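Local coordinates for RavO (Legionella pneumophila subsp. pneumophila, PDB 6DM4), which carries an SH2 domain, the part present here, that binds a phosphotyrosine peptide from human Shc1, consistent with a role as a Legionella effector, at residues Phe32-Ala46 and Ile58-Arg72. Residues are numbered along the deposited sequence; the frame is centred on the assembly and turned at random.
Sequences FSKSKAEFILRWSSA and IAASFQASDGIHSIR. With SO4 (sulfate ion), chain H.
Arg42 lies against Ala59 and reaches Ser61 on the next strand and Ser70 on the one beyond. Its chain starts between backbone N and carbonyl carbon (chi1 53°) and then runs straight to NE, across the sheet. Ala59 CB sits over the centre of one guanidinium face, 3.5 Å from Arg42 CZ. In the plane of the group, Arg42 NE donates to Ser61 OG at 2.9 Å, and Arg42 NH2 donates to Ser70 OG at 3.1 Å. Ser61 OG and Ser70 OG are hydrogen-bonded at 2.7 Å, which links both hydroxyls to the guanidinium edge. Two antiparallel hydrogen-bonded pairs, Ile40 with Ser61 and Arg42 with Ala59, hold the backbones beneath. Arg42, Ser44, Ser45 and Arg72 line the phosphotyrosine pocket of the SH2 fold, on one face of its central antiparallel sheet. All four hydrogen-bond the phosphotyrosine of the bound Shc1 peptide. Ala46 CB covers one face of the Arg72 guanidinium, toward its rim. On the opposite face of the sheet, Leu41 CD2 packs on Ala60 CB at 3.7 Å, beneath helix 101-119. The Phe32 ring is packed too, its edge against Ser61 O. The partly exposed Gln63 rim is looser: Gln63 NE2 bonds Phe32 O weakly, 3.3 Å, and a water bridges both atoms.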
ATOM      1  N   PHE A  32       4.375  -1.657 -21.146  1.00 28.16           N
ATOM      2  CA  PHE A  32       3.339  -1.953 -22.126  1.00 28.54           C
ATOM      3  C   PHE A  32       3.890  -2.455 -23.447  1.00 33.80           C
ATOM      4  O   PHE A  32       3.100  -2.838 -24.318  1.00 36.84           O
ATOM      5  CB  PHE A  32       2.478  -0.711 -22.330  1.00 28.87           C
ATOM      6  CG  PHE A  32       1.498  -0.496 -21.215  1.00 28.03           C
ATOM      7  CD1 PHE A  32       1.583   0.620 -20.400  1.00 29.60           C
ATOM      8  CD2 PHE A  32       0.493  -1.420 -20.978  1.00 29.57           C
ATOM      9  CE1 PHE A  32       0.671   0.812 -19.351  1.00 30.09           C
ATOM     10  CE2 PHE A  32      -0.432  -1.230 -19.934  1.00 30.06           C
ATOM     11  CZ  PHE A  32      -0.330  -0.115 -19.124  1.00 30.51           C
ATOM     12  N   SER A  33       5.213  -2.476 -23.616  1.00 33.55           N
ATOM     13  CA  SER A  33       5.788  -3.074 -24.814  1.00 37.93           C
ATOM     14  C   SER A  33       5.480  -4.563 -24.889  1.00 40.95           C
ATOM     15  O   SER A  33       5.301  -5.104 -25.985  1.00 43.77           O
ATOM     16  CB  SER A  33       7.297  -2.837 -24.838  1.00 40.89           C
ATOM     17  OG  SER A  33       7.901  -3.518 -25.918  1.00 50.48           O
ATOM     18  N   LYS A  34       5.407  -5.238 -23.741  1.00 39.12           N
ATOM     19  CA  LYS A  34       5.160  -6.673 -23.668  0.50 42.01           C
ATOM     20  C   LYS A  34       3.851  -7.039 -22.987  1.00 40.19           C
ATOM     21  O   LYS A  34       3.280  -8.089 -23.292  1.00 43.38           O
ATOM     22  CB  LYS A  34       6.302  -7.376 -22.914  0.50 44.71           C
ATOM     23  CG  LYS A  34       7.702  -7.038 -23.406  0.50 47.92           C
ATOM     24  CD  LYS A  34       8.007  -7.726 -24.721  0.50 50.94           C
ATOM     25  CE  LYS A  34       9.391  -7.351 -25.227  0.50 54.08           C
ATOM     26  NZ  LYS A  34       9.553  -7.683 -26.666  0.50 55.51           N
ATOM     27  N   SER A  35       3.369  -6.215 -22.066  1.00 50.27           N
ATOM     28  CA  SER A  35       2.196  -6.576 -21.284  1.00 46.31           C
ATOM     29  C   SER A  35       0.909  -6.385 -22.076  1.00 45.49           C
ATOM     30  O   SER A  35       0.769  -5.442 -22.862  1.00 45.67           O
ATOM     31  CB  SER A  35       2.148  -5.747 -20.004  1.00 43.04           C
ATOM     32  OG  SER A  35       0.945  -5.975 -19.283  1.00 40.38           O
ATOM     33  N   LYS A  36      -0.035  -7.300 -21.863  1.00 45.09           N
ATOM     34  CA  LYS A  36      -1.392  -7.177 -22.371  1.00 44.18           C
ATOM     35  C   LYS A  36      -2.377  -6.743 -21.286  1.00 39.02           C
ATOM     36  O   LYS A  36      -3.590  -6.888 -21.466  1.00 38.21           O
ATOM     37  CB  LYS A  36      -1.837  -8.498 -22.999  1.00 48.00           C
ATOM     38  CG  LYS A  36      -0.861  -9.041 -24.043  1.00 55.60           C
ATOM     39  CD  LYS A  36      -1.580  -9.434 -25.326  1.00 59.88           C
ATOM     40  CE  LYS A  36      -0.647  -9.395 -26.531  1.00 65.22           C
ATOM     41  NZ  LYS A  36      -1.378  -9.031 -27.781  1.00 67.58           N
ATOM     42  N   ALA A  37      -1.877  -6.221 -20.167  1.00 37.43           N
ATOM     43  CA  ALA A  37      -2.744  -5.774 -19.083  1.00 35.45           C
ATOM     44  C   ALA A  37      -3.627  -4.619 -19.538  1.00 34.95           C
ATOM     45  O   ALA A  37      -3.240  -3.810 -20.383  1.00 35.23           O
ATOM     46  CB  ALA A  37      -1.908  -5.340 -17.880  1.00 34.81           C
ATOM     47  N   GLU A  38      -4.829  -4.533 -18.958  1.00 33.37           N
ATOM     48  CA  GLU A  38      -5.738  -3.461 -19.352  1.00 36.27           C
ATOM     49  C   GLU A  38      -5.294  -2.120 -18.782  1.00 32.18           C
ATOM     50  O   GLU A  38      -5.450  -1.083 -19.436  1.00 34.44           O
ATOM     51  CB  GLU A  38      -7.171  -3.782 -18.925  1.00 41.60           C
ATOM     52  CG  GLU A  38      -7.876  -4.799 -19.817  1.00 48.55           C
ATOM     53  CD  GLU A  38      -8.008  -4.340 -21.265  1.00 55.14           C
ATOM     54  OE1 GLU A  38      -8.230  -3.132 -21.503  1.00 56.59           O
ATOM     55  OE2 GLU A  38      -7.887  -5.196 -22.171  1.00 58.34           O
ATOM     56  N   PHE A  39      -4.754  -2.112 -17.567  1.00 29.05           N
ATOM     57  CA  PHE A  39      -4.201  -0.885 -17.008  1.00 28.78           C
ATOM     58  C   PHE A  39      -3.261  -1.248 -15.874  1.00 27.08           C
ATOM     59  O   PHE A  39      -3.269  -2.374 -15.376  1.00 28.20           O
ATOM     60  CB  PHE A  39      -5.299   0.073 -16.509  1.00 27.48           C
ATOM     61  CG  PHE A  39      -6.037  -0.414 -15.286  1.00 30.15           C
ATOM     62  CD1 PHE A  39      -7.145  -1.241 -15.410  1.00 33.33           C
ATOM     63  CD2 PHE A  39      -5.638  -0.025 -14.015  1.00 30.12           C
ATOM     64  CE1 PHE A  39      -7.834  -1.682 -14.283  1.00 34.26           C
ATOM     65  CE2 PHE A  39      -6.321  -0.468 -12.880  1.00 32.76           C
ATOM     66  CZ  PHE A  39      -7.418  -1.297 -13.018  1.00 35.07           C
ATOM     67  N   ILE A  40      -2.440  -0.277 -15.478  1.00 27.86           N
ATOM     68  CA  ILE A  40      -1.673  -0.385 -14.246  1.00 28.41           C
ATOM     69  C   ILE A  40      -1.957   0.822 -13.367  1.00 29.14           C
ATOM     70  O   ILE A  40      -2.398   1.876 -13.827  1.00 29.37           O
ATOM     71  CB  ILE A  40      -0.160  -0.502 -14.498  1.00 29.05           C
ATOM     72  CG1 ILE A  40       0.375   0.753 -15.206  1.00 30.09           C
ATOM     73  CG2 ILE A  40       0.122  -1.763 -15.265  1.00 29.93           C
ATOM     74  CD1 ILE A  40       1.897   0.777 -15.373  1.00 34.38           C
ATOM     75  N   LEU A  41      -1.684   0.647 -12.083  1.00 27.89           N
ATOM     76  CA  LEU A  41      -1.593   1.735 -11.126  1.00 27.35           C
ATOM     77  C   LEU A  41      -0.145   1.865 -10.675  1.00 29.17           C
ATOM     78  O   LEU A  41       0.612   0.886 -10.670  1.00 28.28           O
ATOM     79  CB  LEU A  41      -2.504   1.489  -9.922  1.00 25.65           C
ATOM     80  CG  LEU A  41      -3.992   1.399 -10.261  1.00 29.22           C
ATOM     81  CD1 LEU A  41      -4.787   0.954  -9.062  1.00 30.36           C
ATOM     82  CD2 LEU A  41      -4.488   2.741 -10.750  1.00 31.02           C
ATOM     83  N   ARG A  42       0.248   3.082 -10.317  1.00 30.02           N
ATOM     84  CA  ARG A  42       1.651   3.324 -10.014  1.00 29.83           C
ATOM     85  C   ARG A  42       1.761   4.544  -9.124  1.00 30.10           C
ATOM     86  O   ARG A  42       0.829   5.346  -9.012  1.00 30.15           O
ATOM     87  CB  ARG A  42       2.481   3.530 -11.289  1.00 32.30           C
ATOM     88  CG  ARG A  42       1.919   4.595 -12.211  1.00 31.41           C
ATOM     89  CD  ARG A  42       2.735   4.722 -13.481  1.00 34.40           C
ATOM     90  NE  ARG A  42       2.173   5.705 -14.402  1.00 35.99           N
ATOM     91  CZ  ARG A  42       2.321   7.018 -14.268  1.00 39.26           C
ATOM     92  NH1 ARG A  42       3.016   7.504 -13.247  1.00 38.54           N
ATOM     93  NH2 ARG A  42       1.785   7.846 -15.159  1.00 42.71           N
ATOM     94  N   TRP A  43       2.926   4.680  -8.502  1.00 32.19           N
ATOM     95  CA  TRP A  43       3.210   5.843  -7.674  1.00 37.32           C
ATOM     96  C   TRP A  43       3.394   7.071  -8.566  1.00 37.12           C
ATOM     97  O   TRP A  43       4.270   7.090  -9.432  1.00 36.38           O
ATOM     98  CB  TRP A  43       4.450   5.565  -6.829  1.00 39.99           C
ATOM     99  CG  TRP A  43       4.769   6.565  -5.751  1.00 43.62           C
ATOM    100  CD1 TRP A  43       5.725   7.535  -5.803  1.00 46.96           C
ATOM    101  CD2 TRP A  43       4.171   6.660  -4.448  1.00 44.69           C
ATOM    102  NE1 TRP A  43       5.753   8.236  -4.626  1.00 49.73           N
ATOM    103  CE2 TRP A  43       4.805   7.725  -3.778  1.00 47.70           C
ATOM    104  CE3 TRP A  43       3.152   5.962  -3.789  1.00 42.81           C
ATOM    105  CZ2 TRP A  43       4.459   8.106  -2.482  1.00 49.07           C
ATOM    106  CZ3 TRP A  43       2.810   6.341  -2.501  1.00 43.41           C
ATOM    107  CH2 TRP A  43       3.461   7.403  -1.862  1.00 47.05           C
ATOM    108  N   SER A  44       2.552   8.082  -8.368  1.00 36.50           N
ATOM    109  CA  SER A  44       2.503   9.241  -9.251  1.00 37.35           C
ATOM    110  C   SER A  44       3.693  10.168  -9.039  1.00 41.98           C
ATOM    111  O   SER A  44       4.215  10.302  -7.927  1.00 43.71           O
ATOM    112  CB  SER A  44       1.203  10.022  -9.026  1.00 36.35           C
ATOM    113  OG  SER A  44       1.268  11.320  -9.595  1.00 38.49           O
ATOM    114  N   SER A  45       4.094  10.839 -10.124  1.00 44.49           N
ATOM    115  CA  SER A  45       5.167  11.824 -10.059  1.00 48.59           C
ATOM    116  C   SER A  45       4.829  12.998  -9.150  1.00 49.92           C
ATOM    117  O   SER A  45       5.743  13.669  -8.655  1.00 52.23           O
ATOM    118  CB  SER A  45       5.484  12.344 -11.462  1.00 54.35           C
ATOM    119  OG  SER A  45       4.499  13.271 -11.893  1.00 56.18           O
ATOM    120  N   ALA A  46       3.542  13.270  -8.925  1.00 48.68           N
ATOM    121  CA  ALA A  46       3.148  14.423  -8.124  1.00 51.11           C
ATOM    122  C   ALA A  46       3.522  14.285  -6.656  1.00 51.69           C
ATOM    123  O   ALA A  46       3.479  15.285  -5.932  1.00 52.25           O
ATOM    124  CB  ALA A  46       1.642  14.661  -8.246  1.00 48.61           C
ATOM    125  N   ILE A  58      -1.761   8.821  -6.910  1.00 36.28           N
ATOM    126  CA  ILE A  58      -1.649   7.541  -7.596  1.00 34.92           C
ATOM    127  C   ILE A  58      -2.044   7.757  -9.046  1.00 32.97           C
ATOM    128  O   ILE A  58      -3.085   8.363  -9.322  1.00 32.59           O
ATOM    129  CB  ILE A  58      -2.546   6.463  -6.958  1.00 35.41           C
ATOM    130  CG1 ILE A  58      -2.287   6.360  -5.454  1.00 37.14           C
ATOM    131  CG2 ILE A  58      -2.327   5.122  -7.651  1.00 35.81           C
ATOM    132  CD1 ILE A  58      -0.897   5.924  -5.112  1.00 38.34           C
ATOM    133  N   ALA A  59      -1.225   7.265  -9.973  1.00 30.15           N
ATOM    134  CA  ALA A  59      -1.537   7.382 -11.386  1.00 30.15           C
ATOM    135  C   ALA A  59      -1.966   6.035 -11.947  1.00 29.99           C
ATOM    136  O   ALA A  59      -1.482   4.982 -11.526  1.00 31.17           O
ATOM    137  CB  ALA A  59      -0.340   7.914 -12.188  1.00 28.71           C
ATOM    138  N   ALA A  60      -2.900   6.082 -12.890  1.00 28.06           N
ATOM    139  CA  ALA A  60      -3.210   4.942 -13.735  1.00 29.06           C
ATOM    140  C   ALA A  60      -2.589   5.153 -15.110  1.00 29.71           C
ATOM    141  O   ALA A  60      -2.432   6.286 -15.564  1.00 31.48           O
ATOM    142  CB  ALA A  60      -4.719   4.755 -13.871  1.00 29.18           C
ATOM    143  N   SER A  61      -2.229   4.055 -15.768  1.00 29.73           N
ATOM    144  CA  SER A  61      -1.723   4.105 -17.132  1.00 31.80           C
ATOM    145  C   SER A  61      -2.343   2.970 -17.928  1.00 31.87           C
ATOM    146  O   SER A  61      -2.574   1.882 -17.391  1.00 29.39           O
ATOM    147  CB  SER A  61      -0.191   4.006 -17.182  1.00 34.62           C
ATOM    148  OG  SER A  61       0.409   5.168 -16.635  1.00 35.29           O
ATOM    149  N   PHE A  62      -2.631   3.230 -19.201  1.00 33.57           N
ATOM    150  CA  PHE A  62      -3.103   2.190 -20.100  1.00 33.39           C
ATOM    151  C   PHE A  62      -2.645   2.535 -21.508  1.00 36.85           C
ATOM    152  O   PHE A  62      -2.143   3.630 -21.769  1.00 38.01           O
ATOM    153  CB  PHE A  62      -4.625   2.016 -20.036  1.00 34.30           C
ATOM    154  CG  PHE A  62      -5.396   3.279 -20.290  1.00 36.76           C
ATOM    155  CD1 PHE A  62      -5.711   3.668 -21.582  1.00 39.60           C
ATOM    156  CD2 PHE A  62      -5.816   4.073 -19.234  1.00 36.29           C
ATOM    157  CE1 PHE A  62      -6.423   4.830 -21.822  1.00 43.34           C
ATOM    158  CE2 PHE A  62      -6.527   5.236 -19.470  1.00 39.50           C
ATOM    159  CZ  PHE A  62      -6.829   5.613 -20.763  1.00 41.28           C
ATOM    160  N   GLN A  63      -2.817   1.583 -22.417  1.00 37.59           N
ATOM    161  CA  GLN A  63      -2.353   1.733 -23.788  1.00 40.30           C
ATOM    162  C   GLN A  63      -3.522   1.602 -24.752  1.00 44.38           C
ATOM    163  O   GLN A  63      -4.341   0.686 -24.622  1.00 44.27           O
ATOM    164  CB  GLN A  63      -1.279   0.693 -24.120  1.00 41.08           C
ATOM    165  CG  GLN A  63      -0.641   0.889 -25.486  1.00 47.57           C
ATOM    166  CD  GLN A  63       0.537  -0.038 -25.713  1.00 50.73           C
ATOM    167  OE1 GLN A  63       1.603   0.393 -26.147  1.00 55.78           O
ATOM    168  NE2 GLN A  63       0.345  -1.320 -25.429  1.00 50.77           N
ATOM    169  N   ALA A  64      -3.594   2.521 -25.706  1.00 48.27           N
ATOM    170  CA  ALA A  64      -4.461   2.432 -26.872  1.00 51.65           C
ATOM    171  C   ALA A  64      -3.591   2.472 -28.125  1.00 55.01           C
ATOM    172  O   ALA A  64      -2.360   2.499 -28.048  1.00 53.93           O
ATOM    173  CB  ALA A  64      -5.499   3.557 -26.877  1.00 53.70           C
ATOM    174  N   SER A  65      -4.238   2.491 -29.294  1.00 60.10           N
ATOM    175  CA  SER A  65      -3.485   2.428 -30.542  1.00 63.75           C
ATOM    176  C   SER A  65      -2.666   3.689 -30.795  1.00 64.72           C
ATOM    177  O   SER A  65      -1.725   3.649 -31.597  1.00 68.86           O
ATOM    178  CB  SER A  65      -4.425   2.170 -31.721  1.00 68.85           C
ATOM    179  OG  SER A  65      -5.388   3.198 -31.847  1.00 72.66           O
ATOM    180  N   ASP A  66      -2.986   4.799 -30.133  1.00 61.89           N
ATOM    181  CA  ASP A  66      -2.221   6.028 -30.290  1.00 64.73           C
ATOM    182  C   ASP A  66      -1.180   6.221 -29.195  1.00 60.85           C
ATOM    183  O   ASP A  66      -0.522   7.265 -29.160  1.00 63.07           O
ATOM    184  CB  ASP A  66      -3.163   7.239 -30.349  1.00 66.09           C
ATOM    185  CG  ASP A  66      -3.714   7.628 -28.989  1.00 61.54           C
ATOM    186  OD1 ASP A  66      -3.829   6.745 -28.111  1.00 57.52           O
ATOM    187  OD2 ASP A  66      -4.038   8.820 -28.804  1.00 62.02           O
ATOM    188  N   GLY A  67      -1.006   5.243 -28.310  1.00 55.12           N
ATOM    189  CA  GLY A  67       0.026   5.332 -27.298  1.00 51.36           C
ATOM    190  C   GLY A  67      -0.476   5.153 -25.882  1.00 47.25           C
ATOM    191  O   GLY A  67      -1.594   4.681 -25.656  1.00 44.72           O
ATOM    192  N   ILE A  68       0.345   5.529 -24.919  1.00 44.83           N
ATOM    193  CA  ILE A  68       0.021   5.355 -23.510  1.00 41.25           C
ATOM    194  C   ILE A  68      -0.703   6.594 -23.018  1.00 42.64           C
ATOM    195  O   ILE A  68      -0.351   7.727 -23.379  1.00 40.76           O
ATOM    196  CB  ILE A  68       1.293   5.073 -22.693  1.00 39.20           C
ATOM    197  CG1 ILE A  68       1.840   3.697 -23.062  1.00 38.15           C
ATOM    198  CG2 ILE A  68       1.016   5.134 -21.200  1.00 36.62           C
ATOM    199  CD1 ILE A  68       3.321   3.657 -23.134  1.00 42.18           C
ATOM    200  N   HIS A  69      -1.748   6.370 -22.229  1.00 36.16           N
ATOM    201  CA  HIS A  69      -2.504   7.419 -21.564  1.00 39.04           C
ATOM    202  C   HIS A  69      -2.450   7.196 -20.061  1.00 35.62           C
ATOM    203  O   HIS A  69      -2.367   6.058 -19.585  1.00 35.45           O
ATOM    204  CB  HIS A  69      -3.962   7.444 -22.042  1.00 40.78           C
ATOM    205  CG  HIS A  69      -4.104   7.585 -23.525  1.00 43.12           C
ATOM    206  ND1 HIS A  69      -4.368   8.791 -24.135  1.00 46.99           N
ATOM    207  CD2 HIS A  69      -4.005   6.673 -24.520  1.00 43.93           C
ATOM    208  CE1 HIS A  69      -4.432   8.617 -25.444  1.00 49.46           C
ATOM    209  NE2 HIS A  69      -4.214   7.340 -25.703  1.00 48.00           N
ATOM    210  N   SER A  70      -2.495   8.290 -19.309  1.00 34.21           N
ATOM    211  CA  SER A  70      -2.450   8.210 -17.861  1.00 33.18           C
ATOM    212  C   SER A  70      -3.550   9.071 -17.254  1.00 34.66           C
ATOM    213  O   SER A  70      -4.059  10.002 -17.881  1.00 38.78           O
ATOM    214  CB  SER A  70      -1.072   8.629 -17.323  1.00 35.97           C
ATOM    215  OG  SER A  70      -0.090   7.646 -17.612  1.00 35.74           O
ATOM    216  N   ILE A  71      -3.939   8.715 -16.033  1.00 33.11           N
ATOM    217  CA  ILE A  71      -4.903   9.469 -15.237  1.00 36.07           C
ATOM    218  C   ILE A  71      -4.311   9.620 -13.845  1.00 35.44           C
ATOM    219  O   ILE A  71      -3.807   8.646 -13.278  1.00 32.94           O
ATOM    220  CB  ILE A  71      -6.269   8.761 -15.154  1.00 38.60           C
ATOM    221  CG1 ILE A  71      -6.793   8.394 -16.539  1.00 41.75           C
ATOM    222  CG2 ILE A  71      -7.284   9.631 -14.407  1.00 39.82           C
ATOM    223  CD1 ILE A  71      -7.957   7.425 -16.485  1.00 43.24           C
ATOM    224  N   ARG A  72      -4.365  10.826 -13.290  1.00 38.34           N
ATOM    225  CA  ARG A  72      -3.833  11.057 -11.953  1.00 37.76           C
ATOM    226  C   ARG A  72      -4.965  11.091 -10.934  1.00 36.12           C
ATOM    227  O   ARG A  72      -5.975  11.771 -11.143  1.00 38.11           O
ATOM    228  CB  ARG A  72      -3.028  12.354 -11.888  1.00 40.72           C
ATOM    229  CG  ARG A  72      -2.357  12.551 -10.535  1.00 41.32           C
ATOM    230  CD  ARG A  72      -1.616  13.863 -10.462  1.00 42.56           C
ATOM    231  NE  ARG A  72      -0.502  13.902 -11.403  1.00 41.50           N
ATOM    232  CZ  ARG A  72       0.131  15.016 -11.752  1.00 44.18           C
ATOM    233  NH1 ARG A  72      -0.247  16.177 -11.232  1.00 45.89           N
ATOM    234  NH2 ARG A  72       1.139  14.972 -12.618  1.00 45.28           N
TER
HETATM  235  S   SO4 H1001      -5.881  -6.876 -16.527  1.00 68.61           S
HETATM  236  O1  SO4 H1001      -4.789  -7.783 -16.177  1.00 68.10           O
HETATM  237  O2  SO4 H1001      -6.103  -6.908 -17.971  1.00 68.87           O
HETATM  238  O3  SO4 H1001      -5.535  -5.518 -16.117  1.00 67.71           O
HETATM  239  O4  SO4 H1001      -7.105  -7.298 -15.853  1.00 68.91           O
HETATM  240  O   HOH W   1       2.454  -2.928 -27.187  1.00 64.80           O
HETATM  241  O   HOH W   2      -3.768  -1.169 -21.727  1.00 39.51           O